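PDB 2CUL: glucose-inhibited division protein A-related protein, probable oxidoreductase from Thermus thermophilus, which binds flavin-adenine dinucleotide in a Rossmann-type fold and is probably an oxidoreductase related to the glucose-inhibited division protein A family. Local coordinates for residues A[116-122]-A[201-207]; A[188-193]-A[219-223]. All blocks are in the same frame, centred on the assembly; numbering follows the deposited sequence.

Interaction 1: A[116-122]-A[201-207]; sequences KVVLAVG and LYAVGLC. With FAD (flavin-adenine dinucleotide), chain B.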
ATOM      1  N   LYS A 116      11.082   8.995  -5.490  1.00 11.08           N
ATOM      2  CA  LYS A 116      11.163   7.617  -5.030  1.00 10.18           C
ATOM      3  C   LYS A 116       9.742   7.091  -5.125  1.00  9.45           C
ATOM      4  O   LYS A 116       8.795   7.794  -4.766  1.00 11.18           O
ATOM      5  CB  LYS A 116      11.677   7.552  -3.592  1.00 11.62           C
ATOM      6  CG  LYS A 116      13.136   7.968  -3.474  1.00 14.13           C
ATOM      7  CD  LYS A 116      13.643   7.873  -2.054  1.00 20.52           C
ATOM      8  CE  LYS A 116      15.118   8.223  -1.997  1.00 24.84           C
ATOM      9  NZ  LYS A 116      15.384   9.543  -2.631  1.00 23.59           N
ATOM     10  N   VAL A 117       9.590   5.872  -5.631  1.00  7.24           N
ATOM     11  CA  VAL A 117       8.271   5.273  -5.795  1.00  6.78           C
ATOM     12  C   VAL A 117       8.133   4.049  -4.903  1.00  8.20           C
ATOM     13  O   VAL A 117       8.963   3.142  -4.940  1.00  8.77           O
ATOM     14  CB  VAL A 117       8.028   4.880  -7.270  1.00  8.87           C
ATOM     15  CG1 VAL A 117       6.663   4.227  -7.423  1.00 10.68           C
ATOM     16  CG2 VAL A 117       8.122   6.120  -8.157  1.00 11.00           C
ATOM     17  N   VAL A 118       7.077   4.042  -4.099  1.00  6.37           N
ATOM     18  CA  VAL A 118       6.811   2.960  -3.159  1.00  6.79           C
ATOM     19  C   VAL A 118       5.551   2.188  -3.520  1.00  9.27           C
ATOM     20  O   VAL A 118       4.487   2.780  -3.708  1.00  8.20           O
ATOM     21  CB  VAL A 118       6.614   3.513  -1.723  1.00  8.20           C
ATOM     22  CG1 VAL A 118       6.315   2.371  -0.752  1.00  8.59           C
ATOM     23  CG2 VAL A 118       7.850   4.285  -1.279  1.00  5.97           C
ATOM     24  N   LEU A 119       5.673   0.868  -3.613  1.00  6.91           N
ATOM     25  CA  LEU A 119       4.526   0.020  -3.900  1.00  6.18           C
ATOM     26  C   LEU A 119       4.059  -0.567  -2.569  1.00  6.79           C
ATOM     27  O   LEU A 119       4.816  -1.257  -1.887  1.00  8.05           O
ATOM     28  CB  LEU A 119       4.906  -1.111  -4.866  1.00  7.13           C
ATOM     29  CG  LEU A 119       5.392  -0.679  -6.250  1.00  6.18           C
ATOM     30  CD1 LEU A 119       5.657  -1.905  -7.114  1.00  8.80           C
ATOM     31  CD2 LEU A 119       4.338   0.208  -6.908  1.00  7.06           C
ATOM     32  N   ALA A 120       2.820  -0.258  -2.194  1.00  4.28           N
ATOM     33  CA  ALA A 120       2.226  -0.747  -0.947  1.00  5.67           C
ATOM     34  C   ALA A 120       0.827  -1.217  -1.319  1.00  6.51           C
ATOM     35  O   ALA A 120      -0.162  -0.812  -0.707  1.00  6.62           O
ATOM     36  CB  ALA A 120       2.148   0.385   0.081  1.00  6.14           C
ATOM     37  N   VAL A 121       0.770  -2.104  -2.308  1.00  6.93           N
ATOM     38  CA  VAL A 121      -0.488  -2.596  -2.856  1.00  5.75           C
ATOM     39  C   VAL A 121      -1.181  -3.780  -2.181  1.00  7.19           C
ATOM     40  O   VAL A 121      -2.143  -4.322  -2.720  1.00  8.54           O
ATOM     41  CB  VAL A 121      -0.316  -2.897  -4.366  1.00  6.65           C
ATOM     42  CG1 VAL A 121       0.055  -1.609  -5.109  1.00  6.29           C
ATOM     43  CG2 VAL A 121       0.762  -3.954  -4.578  1.00  6.64           C
ATOM     44  N   GLY A 122      -0.699  -4.167  -1.004  1.00  5.75           N
ATOM     45  CA  GLY A 122      -1.314  -5.254  -0.260  1.00  7.47           C
ATOM     46  C   GLY A 122      -1.573  -6.555  -0.993  1.00  8.40           C
ATOM     47  O   GLY A 122      -0.694  -7.096  -1.658  1.00  9.89           O
ATOM     48  N   LEU A 201      12.974   2.284  -6.768  1.00  9.41           N
ATOM     49  CA  LEU A 201      11.763   1.535  -6.445  1.00  8.77           C
ATOM     50  C   LEU A 201      11.805   0.864  -5.077  1.00  8.88           C
ATOM     51  O   LEU A 201      12.778   0.196  -4.737  1.00  7.92           O
ATOM     52  CB  LEU A 201      11.531   0.470  -7.519  1.00  7.44           C
ATOM     53  CG  LEU A 201      10.229  -0.332  -7.459  1.00 11.17           C
ATOM     54  CD1 LEU A 201       9.046   0.598  -7.681  1.00  9.49           C
ATOM     55  CD2 LEU A 201      10.252  -1.417  -8.524  1.00  9.62           C
ATOM     56  N   TYR A 202      10.730   1.038  -4.311  1.00  7.25           N
ATOM     57  CA  TYR A 202      10.609   0.460  -2.974  1.00  8.61           C
ATOM     58  C   TYR A 202       9.283  -0.282  -2.853  1.00  9.07           C
ATOM     59  O   TYR A 202       8.370  -0.059  -3.638  1.00  8.08           O
ATOM     60  CB  TYR A 202      10.647   1.570  -1.921  1.00  9.66           C
ATOM     61  CG  TYR A 202      11.926   2.369  -1.930  1.00  7.04           C
ATOM     62  CD1 TYR A 202      12.967   2.062  -1.055  1.00 11.05           C
ATOM     63  CD2 TYR A 202      12.109   3.412  -2.835  1.00  8.65           C
ATOM     64  CE1 TYR A 202      14.158   2.774  -1.080  1.00 11.08           C
ATOM     65  CE2 TYR A 202      13.297   4.130  -2.870  1.00  9.47           C
ATOM     66  CZ  TYR A 202      14.318   3.805  -1.990  1.00 12.74           C
ATOM     67  OH  TYR A 202      15.500   4.509  -2.022  1.00 15.38           O
ATOM     68  N   ALA A 203       9.185  -1.167  -1.867  1.00  8.50           N
ATOM     69  CA  ALA A 203       7.952  -1.907  -1.625  1.00  8.79           C
ATOM     70  C   ALA A 203       7.817  -2.126  -0.123  1.00  7.05           C
ATOM     71  O   ALA A 203       8.816  -2.281   0.583  1.00  9.62           O
ATOM     72  CB  ALA A 203       7.975  -3.234  -2.355  1.00 10.91           C
ATOM     73  N   VAL A 204       6.582  -2.130   0.364  1.00  6.42           N
ATOM     74  CA  VAL A 204       6.338  -2.306   1.791  1.00  5.65           C
ATOM     75  C   VAL A 204       4.982  -2.962   2.038  1.00  8.17           C
ATOM     76  O   VAL A 204       4.091  -2.890   1.196  1.00  7.80           O
ATOM     77  CB  VAL A 204       6.388  -0.931   2.513  1.00  7.27           C
ATOM     78  CG1 VAL A 204       5.227  -0.056   2.059  1.00  8.54           C
ATOM     79  CG2 VAL A 204       6.360  -1.113   4.013  1.00  8.58           C
ATOM     80  N   GLY A 205       4.842  -3.618   3.186  1.00  7.24           N
ATOM     81  CA  GLY A 205       3.577  -4.241   3.520  1.00  8.37           C
ATOM     82  C   GLY A 205       3.381  -5.647   3.001  1.00  7.99           C
ATOM     83  O   GLY A 205       4.336  -6.342   2.655  1.00  9.32           O
ATOM     84  N   LEU A 206       2.118  -6.051   2.932  1.00  7.36           N
ATOM     85  CA  LEU A 206       1.754  -7.390   2.498  1.00  6.58           C
ATOM     86  C   LEU A 206       2.239  -7.770   1.102  1.00  8.35           C
ATOM     87  O   LEU A 206       2.451  -8.955   0.831  1.00  9.96           O
ATOM     88  CB  LEU A 206       0.235  -7.567   2.576  1.00 10.02           C
ATOM     89  CG  LEU A 206      -0.201  -9.006   2.863  1.00  7.32           C
ATOM     90  CD1 LEU A 206       0.101  -9.330   4.321  1.00  9.79           C
ATOM     91  CD2 LEU A 206      -1.687  -9.180   2.571  1.00  7.90           C
ATOM     92  N   CYS A 207       2.420  -6.797   0.213  1.00  6.87           N
ATOM     93  CA  CYS A 207       2.875  -7.152  -1.128  1.00  7.77           C
ATOM     94  C   CYS A 207       4.319  -7.660  -1.136  1.00  9.75           C
ATOM     95  O   CYS A 207       4.798  -8.139  -2.162  1.00  9.39           O
ATOM     96  CB  CYS A 207       2.680  -5.986  -2.123  1.00  7.55           C
ATOM     97  SG  CYS A 207       3.831  -4.592  -2.045  1.00  8.94           S
TER
HETATM   98  PA  FAD B 301      -3.900  -2.832   2.184  1.00  7.35           P
HETATM   99  O1A FAD B 301      -4.765  -3.849   1.564  1.00  7.04           O
HETATM  100  O2A FAD B 301      -4.234  -2.307   3.533  1.00  9.30           O
HETATM  101  O5B FAD B 301      -3.782  -1.575   1.210  1.00  7.46           O
HETATM  102  C5B FAD B 301      -3.467  -1.763  -0.171  1.00  6.88           C
HETATM  103  C4B FAD B 301      -3.983  -0.521  -0.888  1.00  6.31           C
HETATM  104  O4B FAD B 301      -3.392  -0.515  -2.188  1.00  6.30           O
HETATM  105  C3B FAD B 301      -5.509  -0.494  -1.103  1.00  8.52           C
HETATM  106  O3B FAD B 301      -6.080   0.730  -0.694  1.00 11.66           O
HETATM  107  C2B FAD B 301      -5.650  -0.761  -2.572  1.00  9.58           C
HETATM  108  O2B FAD B 301      -6.847  -0.319  -3.168  1.00 10.34           O
HETATM  109  C1B FAD B 301      -4.384  -0.107  -3.118  1.00  9.36           C
HETATM  110  N9A FAD B 301      -3.969  -0.566  -4.441  1.00  8.53           N
HETATM  111  C8A FAD B 301      -3.654  -1.853  -4.812  1.00  7.89           C
HETATM  112  N7A FAD B 301      -3.310  -1.938  -6.092  1.00  8.94           N
HETATM  113  C5A FAD B 301      -3.407  -0.643  -6.563  1.00  7.81           C
HETATM  114  C6A FAD B 301      -3.172  -0.081  -7.841  1.00  7.36           C
HETATM  115  N6A FAD B 301      -2.780  -0.781  -8.890  1.00  8.21           N
HETATM  116  N1A FAD B 301      -3.366   1.283  -7.982  1.00  8.14           N
HETATM  117  C2A FAD B 301      -3.774   2.038  -6.905  1.00  8.34           C
HETATM  118  N3A FAD B 301      -4.015   1.555  -5.658  1.00  6.27           N
HETATM  119  C4A FAD B 301      -3.819   0.214  -5.541  1.00  7.51           C
HETATM  120  N1  FAD B 301      -4.470  -8.535   9.423  1.00  8.31           N
HETATM  121  C2  FAD B 301      -5.030  -8.267  10.652  1.00 10.43           C
HETATM  122  O2  FAD B 301      -4.394  -7.727  11.524  1.00 11.25           O
HETATM  123  N3  FAD B 301      -6.366  -8.635  10.873  1.00 10.27           N
HETATM  124  C4  FAD B 301      -7.166  -9.256   9.939  1.00 12.94           C
HETATM  125  O4  FAD B 301      -8.350  -9.555  10.204  1.00 14.37           O
HETATM  126  C4X FAD B 301      -6.590  -9.534   8.681  1.00 11.20           C
HETATM  127  N5  FAD B 301      -7.332 -10.166   7.693  1.00  8.90           N
HETATM  128  C5X FAD B 301      -6.773 -10.442   6.458  1.00  7.34           C
HETATM  129  C6  FAD B 301      -7.539 -11.078   5.482  1.00  9.40           C
HETATM  130  C7  FAD B 301      -7.027 -11.378   4.205  1.00 11.64           C
HETATM  131  C7M FAD B 301      -7.914 -12.063   3.195  1.00 12.23           C
HETATM  132  C8  FAD B 301      -5.665 -11.009   3.914  1.00 10.49           C
HETATM  133  C8M FAD B 301      -5.043 -11.286   2.572  1.00 11.13           C
HETATM  134  C9  FAD B 301      -4.871 -10.369   4.897  1.00 10.57           C
HETATM  135  C9A FAD B 301      -5.398 -10.071   6.182  1.00  9.12           C
HETATM  136  N10 FAD B 301      -4.629  -9.419   7.210  1.00  7.30           N
HETATM  137  C10 FAD B 301      -5.224  -9.154   8.457  1.00 10.25           C
HETATM  138  C1' FAD B 301      -3.180  -9.019   6.998  1.00  8.29           C
HETATM  139  C2' FAD B 301      -2.836  -7.525   6.798  1.00  8.60           C
HETATM  140  O2' FAD B 301      -2.893  -6.865   8.034  1.00  8.92           O
HETATM  141  C3' FAD B 301      -3.782  -6.821   5.805  1.00  9.38           C
HETATM  142  O3' FAD B 301      -3.752  -7.453   4.526  1.00  9.50           O
HETATM  143  C4' FAD B 301      -3.414  -5.342   5.568  1.00  9.60           C
HETATM  144  O4' FAD B 301      -4.468  -4.658   4.894  1.00  8.11           O
HETATM  145  C5' FAD B 301      -2.109  -5.277   4.751  1.00  8.71           C
HETATM  146  O5' FAD B 301      -1.727  -3.904   4.565  1.00  7.20           O
HETATM  147  P   FAD B 301      -1.207  -3.341   3.178  1.00  7.81           P
HETATM  148  O1P FAD B 301      -0.889  -1.930   3.451  1.00  7.40           O
HETATM  149  O2P FAD B 301      -0.088  -4.188   2.641  1.00  8.29           O
HETATM  150  O3P FAD B 301      -2.421  -3.475   2.184  1.00  6.38           O
HETATM  151  O   HOH W   1       1.641  -3.857   0.681  1.00  8.44           O
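The Tyr202 ring and the Lys116 side chain cross obliquely, Tyr202 CE2 meeting Lys116 CD at 3.8 Å and the phenolic OH of Tyr202 lying 3.7 Å from Lys116 CE. With CG anti to its carbonyl carbon (chi1 -61°), the ring is laid on the sheet face it shares with Val118, and Val117 O sits at its edge, in plane. Replaced by an alanine, Tyr202 would probably leave the Lys116 methylenes without the ring they pack on and open a gap against Leu227 of helix 213-230. Val118 packs its CG1 3.9 Å from Val204 CG1. On the other face Leu201 bends its CD1 to Leu119 CG. The strands run parallel, their axes 28° apart, joined by Tyr202 N to Val117 O, Leu119 N to Tyr202 O (2.9 Å) and Val204 N to Leu119 O; they are neighbours in the mixed sheet of the Rossmann-type FAD fold, 201-203 at one edge of it. Beyond the strands both segments turn to the cofactor. Leu206 N donates to FAD O2P at 2.9 Å, and one water bridges Gly122 N, Val204 O, Cys207 N and that phosphate oxygen. At Gly122 a CB would collide with FAD O3P; Val121 CG1 lies 3.5 Å from FAD N7A.

Interaction 2: A[188-193]-A[219-223]; sequences WEEKTF and EGKRL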
ATOM      1  N   TRP A 188      13.391  -8.230  -2.957  1.00 10.19           N
ATOM      2  CA  TRP A 188      13.364  -7.200  -1.931  1.00 11.04           C
ATOM      3  C   TRP A 188      14.526  -7.164  -0.939  1.00  9.44           C
ATOM      4  O   TRP A 188      14.950  -8.196  -0.430  1.00 13.73           O
ATOM      5  CB  TRP A 188      12.042  -7.374  -1.185  1.00  9.88           C
ATOM      6  CG  TRP A 188      11.642  -6.290  -0.253  1.00  6.32           C
ATOM      7  CD1 TRP A 188      11.299  -5.008  -0.575  1.00  8.01           C
ATOM      8  CD2 TRP A 188      11.423  -6.425   1.153  1.00  9.55           C
ATOM      9  NE1 TRP A 188      10.867  -4.339   0.546  1.00  8.97           N
ATOM     10  CE2 TRP A 188      10.934  -5.187   1.621  1.00  8.17           C
ATOM     11  CE3 TRP A 188      11.586  -7.477   2.064  1.00 13.11           C
ATOM     12  CZ2 TRP A 188      10.606  -4.969   2.963  1.00 10.51           C
ATOM     13  CZ3 TRP A 188      11.258  -7.262   3.402  1.00 11.82           C
ATOM     14  CH2 TRP A 188      10.773  -6.015   3.835  1.00 12.39           C
ATOM     15  N   GLU A 189      15.038  -5.962  -0.681  1.00 10.32           N
ATOM     16  CA  GLU A 189      16.117  -5.765   0.285  1.00 10.73           C
ATOM     17  C   GLU A 189      15.448  -5.258   1.564  1.00 10.76           C
ATOM     18  O   GLU A 189      15.088  -4.087   1.666  1.00 14.30           O
ATOM     19  CB  GLU A 189      17.123  -4.739  -0.244  1.00 13.94           C
ATOM     20  CG  GLU A 189      18.299  -4.468   0.681  1.00 26.49           C
ATOM     21  CD  GLU A 189      19.421  -3.702  -0.007  1.00 33.58           C
ATOM     22  OE1 GLU A 189      19.154  -2.624  -0.586  1.00 28.22           O
ATOM     23  OE2 GLU A 189      20.575  -4.179   0.034  1.00 41.08           O
ATOM     24  N   GLU A 190      15.281  -6.153   2.532  1.00 12.78           N
ATOM     25  CA  GLU A 190      14.615  -5.836   3.793  1.00 12.12           C
ATOM     26  C   GLU A 190      15.087  -4.580   4.527  1.00 14.77           C
ATOM     27  O   GLU A 190      14.272  -3.833   5.066  1.00 14.97           O
ATOM     28  CB  GLU A 190      14.712  -7.038   4.737  1.00 16.74           C
ATOM     29  CG  GLU A 190      13.845  -6.927   5.978  1.00 24.08           C
ATOM     30  CD  GLU A 190      13.980  -8.134   6.887  1.00 30.27           C
ATOM     31  OE1 GLU A 190      13.781  -9.268   6.405  1.00 37.64           O
ATOM     32  OE2 GLU A 190      14.281  -7.948   8.084  1.00 40.04           O
ATOM     33  N   LYS A 191      16.391  -4.341   4.545  1.00 13.98           N
ATOM     34  CA  LYS A 191      16.935  -3.181   5.249  1.00 15.82           C
ATOM     35  C   LYS A 191      16.603  -1.830   4.619  1.00 16.24           C
ATOM     36  O   LYS A 191      16.476  -0.828   5.323  1.00 16.21           O
ATOM     37  CB  LYS A 191      18.457  -3.301   5.364  1.00 18.69           C
ATOM     38  CG  LYS A 191      18.946  -4.538   6.100  1.00 27.06           C
ATOM     39  CD  LYS A 191      20.468  -4.609   6.094  1.00 33.50           C
ATOM     40  CE  LYS A 191      21.016  -4.684   4.674  1.00 37.69           C
ATOM     41  NZ  LYS A 191      22.505  -4.703   4.642  1.00 42.12           N
ATOM     42  N   THR A 192      16.457  -1.809   3.297  1.00 11.86           N
ATOM     43  CA  THR A 192      16.186  -0.574   2.566  1.00 12.33           C
ATOM     44  C   THR A 192      14.824  -0.511   1.887  1.00 10.28           C
ATOM     45  O   THR A 192      14.435   0.539   1.377  1.00 11.45           O
ATOM     46  CB  THR A 192      17.235  -0.366   1.472  1.00 12.30           C
ATOM     47  OG1 THR A 192      17.165  -1.456   0.542  1.00 11.25           O
ATOM     48  CG2 THR A 192      18.633  -0.317   2.075  1.00 13.65           C
ATOM     49  N   PHE A 193      14.124  -1.640   1.855  1.00  9.28           N
ATOM     50  CA  PHE A 193      12.810  -1.735   1.217  1.00  9.22           C
ATOM     51  C   PHE A 193      12.919  -1.671  -0.301  1.00 10.07           C
ATOM     52  O   PHE A 193      11.915  -1.604  -1.001  1.00  8.17           O
ATOM     53  CB  PHE A 193      11.894  -0.610   1.705  1.00 10.41           C
ATOM     54  CG  PHE A 193      11.503  -0.730   3.149  1.00  9.03           C
ATOM     55  CD1 PHE A 193      10.380  -1.459   3.521  1.00 10.00           C
ATOM     56  CD2 PHE A 193      12.274  -0.129   4.140  1.00  9.11           C
ATOM     57  CE1 PHE A 193      10.026  -1.591   4.864  1.00  9.25           C
ATOM     58  CE2 PHE A 193      11.929  -0.254   5.485  1.00  8.09           C
ATOM     59  CZ  PHE A 193      10.804  -0.986   5.846  1.00  9.63           C
ATOM     60  N   GLU A 219       6.125  -1.603   9.641  1.00  9.42           N
ATOM     61  CA  GLU A 219       6.908  -1.615   8.415  1.00 10.35           C
ATOM     62  C   GLU A 219       6.836  -0.278   7.691  1.00  9.92           C
ATOM     63  O   GLU A 219       7.838   0.194   7.158  1.00  8.55           O
ATOM     64  CB  GLU A 219       6.448  -2.754   7.505  1.00  8.02           C
ATOM     65  CG  GLU A 219       6.972  -4.104   7.966  1.00  9.03           C
ATOM     66  CD  GLU A 219       8.484  -4.190   7.845  1.00  9.79           C
ATOM     67  OE1 GLU A 219       8.974  -4.444   6.727  1.00 12.09           O
ATOM     68  OE2 GLU A 219       9.184  -3.984   8.860  1.00 12.02           O
ATOM     69  N   GLY A 220       5.654   0.333   7.678  1.00  8.72           N
ATOM     70  CA  GLY A 220       5.501   1.623   7.029  1.00  8.76           C
ATOM     71  C   GLY A 220       6.335   2.687   7.720  1.00  8.63           C
ATOM     72  O   GLY A 220       6.948   3.533   7.066  1.00 10.00           O
ATOM     73  N   LYS A 221       6.355   2.651   9.050  1.00  9.82           N
ATOM     74  CA  LYS A 221       7.139   3.613   9.816  1.00  9.68           C
ATOM     75  C   LYS A 221       8.630   3.378   9.578  1.00 10.98           C
ATOM     76  O   LYS A 221       9.404   4.326   9.450  1.00  9.40           O
ATOM     77  CB  LYS A 221       6.828   3.488  11.309  1.00 11.22           C
ATOM     78  CG  LYS A 221       7.593   4.488  12.169  1.00 13.90           C
ATOM     79  CD  LYS A 221       7.136   4.457  13.613  1.00 16.78           C
ATOM     80  CE  LYS A 221       7.819   5.551  14.419  1.00 23.14           C
ATOM     81  NZ  LYS A 221       7.398   5.531  15.846  1.00 29.80           N
ATOM     82  N   ARG A 222       9.028   2.108   9.518  1.00 10.09           N
ATOM     83  CA  ARG A 222      10.429   1.757   9.294  1.00  7.87           C
ATOM     84  C   ARG A 222      10.885   2.267   7.930  1.00  8.15           C
ATOM     85  O   ARG A 222      12.010   2.747   7.777  1.00 10.11           O
ATOM     86  CB  ARG A 222      10.617   0.238   9.378  1.00  6.47           C
ATOM     87  CG  ARG A 222      12.073  -0.222   9.384  1.00 11.82           C
ATOM     88  CD  ARG A 222      12.189  -1.693   9.781  1.00 12.10           C
ATOM     89  NE  ARG A 222      11.738  -2.622   8.744  1.00 12.88           N
ATOM     90  CZ  ARG A 222      12.450  -2.963   7.672  1.00 15.39           C
ATOM     91  NH1 ARG A 222      13.662  -2.453   7.479  1.00 13.57           N
ATOM     92  NH2 ARG A 222      11.957  -3.832   6.799  1.00 11.37           N
ATOM     93  N   LEU A 223      10.014   2.153   6.936  1.00  9.49           N
ATOM     94  CA  LEU A 223      10.341   2.635   5.602  1.00  8.95           C
ATOM     95  C   LEU A 223      10.469   4.152   5.641  1.00  9.16           C
ATOM     96  O   LEU A 223      11.393   4.718   5.063  1.00 10.57           O
ATOM     97  CB  LEU A 223       9.257   2.233   4.595  1.00  9.22           C
ATOM     98  CG  LEU A 223       9.298   2.955   3.242  1.00  8.11           C
ATOM     99  CD1 LEU A 223      10.641   2.722   2.556  1.00  8.48           C
ATOM    100  CD2 LEU A 223       8.151   2.459   2.370  1.00  8.35           C
TER
HETATM  101  O   HOH W   2      15.304  -0.315   8.280  1.00 21.87           O
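Arg222 grips Glu190 O end-on with two nitrogens, NH1 at 2.8 Å and NH2 at 2.9 Å. The carbonyl oxygen lies within 1° of the guanidinium plane, while both donors reach it from one face of the carbonyl, tilted from its plane. Arg222 leaves the helix with CG anti to the backbone N (chi1 -171°) and bends at chi3, which lays the guanidinium beside the loop. Phe193 CZ lies over one guanidinium face, modelled too close for the detail to be trusted. Leu223 covers the side of the Phe193 ring opposite Glu190 O: its CB stands 3.6 Å from the centroid, 6° off the normal, a CH-pi contact. Trp188 presents an edge, its CH2 lying 3.8 Å from Glu219 OE1.

In the next shell, Glu219 fixes the guanidinium's rotation side-on. Arg222 NE meets Glu219 OE2 at 2.9 Å in a salt bridge, and Arg222 NH2 meets Glu219 OE1 at 3.0 Å. Arg209 pairs with both Glu219 and Glu190, which probably offsets its closeness to Arg222. A water joins Arg222 NH1 to Lys191 O. Glu189 O accepts from Thr192 N and Phe193 N, closing the turn. The loop joins the short, weakly bonded antiparallel pair 188-189 and 194-195, a small hairpin packed on helix 213-230 of the FAD-binding fold.

Interactions 1 and 2 have centres 9 Å apart and meet directly along strand 201-203. Ala203 provides the join with both of its backbone polar atoms: Ala203 N lies 2.9 Å from Phe193 O and Ala203 O 2.9 Å from Trp188 NE1, both probable hydrogen bonds, so the edge strand of interaction 1 is bordered by the small, weakly bonded hairpin of interaction 2. Val204 links them further, touching Phe193, Glu219 and Leu223. The chain runs from 201-207 into helix 213-230, which carries 219-223. Their relation to the cofactor differs: interaction 1 contributes five residues to the FAD pocket, whereas in interaction 2 the Glu219 side chain remains about 8 Å from FAD.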